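Local atomic coordinates of EF-P arginine 32 rhamnosyl-transferase (Pseudomonas putida KT2440, PDB entry 5NV8), a protein that belongs to the EarP family of rhamnosyltransferases linked to elongation factor P and holds 2'-deoxy-thymidine-beta-l-rhamnose in a pocket. Residues F345-G348 / Q349-R352. Residues are numbered along the deposited sequence; the frame is centred on the assembly and turned at random.
Sequences FDMG and QAWR
Arg-352 N donates to Gly-348 O at 3.1 Å. Trp-351 N donates to Met-347 O at 3.2 Å. These are the first firm i to i+4 bonds of helix 347-355. One step earlier, Ala-350 N reaches Asp-346 O only weakly, at 3.5 Å. Asp-346 is the N-cap. Its CG stands anti to the backbone N (chi1 -178°), which brings the carboxylate over the first turn. There OD1 accepts from Gly-348 N at 3.0 Å, with the donor well above the carboxylate plane. OD2 takes a second, weak bond from Gln-349 N at 3.4 Å. The same oxygen comes within 3.1 Å of Gln-349 CG, a tight approach of a carboxylate oxygen to a methylene. The carboxylate and amide planes are turned 61° apart.

Arg-352 folds back along the helix through a bend at chi3 (-89°). One face of its guanidinium lies over Gly-348 O, which sits toward the rim of the group. NH2 remains 5.0 Å from Asp-346 OD2, too far for a salt bridge. On another side of the turn, the methyl CE of Met-347 meets Ala-350 CB loosely.

The turn packs against two other helices. Met-347 touches Trp-214 of helix 211-220 and Leu-337 of helix 328-343, while the Trp-351 ring makes edge-to-face contacts with Trp-214 and Phe-280.

At the start of the helix, Met-347 N and Gly-348 N thus have side-chain acceptors, Gln-210 OE1 and Asp-346 OD1, and Gln-349 N has a weaker one in Asp-346 OD2. The negative carboxylate probably also interacts favourably with the helix dipole, and the guanidinium of Arg-352, not in contact with the carboxylate, may add a weak electrostatic attraction.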
loop_
_atom_site.group_PDB
_atom_site.type_symbol
_atom_site.label_atom_id
_atom_site.label_comp_id
_atom_site.label_asym_id
_atom_site.label_seq_id
_atom_site.Cartn_x
_atom_site.Cartn_y
_atom_site.Cartn_z
ATOM N N PHE A 345 16.263 -5.530 13.073
ATOM C CA PHE A 345 16.078 -6.337 14.271
ATOM C C PHE A 345 15.352 -7.627 13.904
ATOM O O PHE A 345 14.633 -7.683 12.902
ATOM C CB PHE A 345 15.303 -5.565 15.342
ATOM C CG PHE A 345 15.877 -4.210 15.644
ATOM C CD1 PHE A 345 17.249 -4.015 15.670
ATOM C CD2 PHE A 345 15.048 -3.130 15.900
ATOM C CE1 PHE A 345 17.782 -2.769 15.944
ATOM C CE2 PHE A 345 15.576 -1.883 16.175
ATOM C CZ PHE A 345 16.945 -1.703 16.197
ATOM N N ASP A 346 15.557 -8.667 14.716
ATOM C CA ASP A 346 15.187 -10.032 14.337
ATOM C C ASP A 346 13.726 -10.130 13.925
ATOM O O ASP A 346 12.822 -9.863 14.722
ATOM C CB ASP A 346 15.476 -11.001 15.488
ATOM C CG ASP A 346 15.161 -12.455 15.128
ATOM O OD1 ASP A 346 15.067 -12.783 13.925
ATOM O OD2 ASP A 346 15.024 -13.280 16.054
ATOM N N MET A 347 13.508 -10.531 12.670
ATOM C CA MET A 347 12.158 -10.672 12.140
ATOM C C MET A 347 11.436 -11.891 12.698
ATOM O O MET A 347 10.205 -11.950 12.627
ATOM C CB MET A 347 12.202 -10.745 10.613
ATOM C CG MET A 347 11.890 -9.439 9.902
ATOM S SD MET A 347 10.136 -9.017 9.913
ATOM C CE MET A 347 10.060 -7.830 11.248
ATOM N N GLY A 348 12.167 -12.863 13.246
ATOM C CA GLY A 348 11.512 -14.025 13.822
ATOM C C GLY A 348 10.861 -13.722 15.161
ATOM O O GLY A 348 9.677 -14.002 15.366
ATOM N N GLN A 349 11.632 -13.143 16.088
ATOM C CA GLN A 349 11.100 -12.839 17.415
ATOM C C GLN A 349 9.913 -11.889 17.332
ATOM O O GLN A 349 8.894 -12.098 18.001
ATOM C CB GLN A 349 12.196 -12.240 18.302
ATOM C CG GLN A 349 13.333 -13.189 18.643
ATOM C CD GLN A 349 12.881 -14.398 19.442
ATOM O OE1 GLN A 349 11.895 -14.339 20.178
ATOM N NE2 GLN A 349 13.609 -15.502 19.306
ATOM N N ALA A 350 10.024 -10.844 16.511
ATOM C CA ALA A 350 8.947 -9.866 16.398
ATOM C C ALA A 350 7.695 -10.488 15.793
ATOM O O ALA A 350 6.584 -10.283 16.295
ATOM C CB ALA A 350 9.412 -8.670 15.567
ATOM N N TRP A 351 7.859 -11.262 14.714
ATOM C CA TRP A 351 6.705 -11.857 14.045
ATOM C C TRP A 351 5.925 -12.768 14.984
ATOM O O TRP A 351 4.692 -12.695 15.049
ATOM C CB TRP A 351 7.157 -12.620 12.799
ATOM C CG TRP A 351 6.092 -13.480 12.196
ATOM C CD1 TRP A 351 6.010 -14.839 12.250
ATOM C CD2 TRP A 351 4.954 -13.038 11.446
ATOM N NE1 TRP A 351 4.891 -15.273 11.585
ATOM C CE2 TRP A 351 4.224 -14.187 11.082
ATOM C CE3 TRP A 351 4.477 -11.784 11.052
ATOM C CZ2 TRP A 351 3.046 -14.121 10.337
ATOM C CZ3 TRP A 351 3.308 -11.719 10.314
ATOM C CH2 TRP A 351 2.605 -12.881 9.965
ATOM N N ARG A 352 6.622 -13.626 15.734
ATOM C CA ARG A 352 5.931 -14.525 16.655
ATOM C C ARG A 352 5.264 -13.754 17.789
ATOM O O ARG A 352 4.160 -14.107 18.221
ATOM C CB ARG A 352 6.902 -15.562 17.221
ATOM C CG ARG A 352 7.410 -16.551 16.184
ATOM C CD ARG A 352 8.323 -17.601 16.795
ATOM N NE ARG A 352 9.718 -17.175 16.801
ATOM C CZ ARG A 352 10.619 -17.538 15.895
ATOM N NH1 ARG A 352 10.281 -18.333 14.889
ATOM N NH2 ARG A 352 11.861 -17.096 15.990
#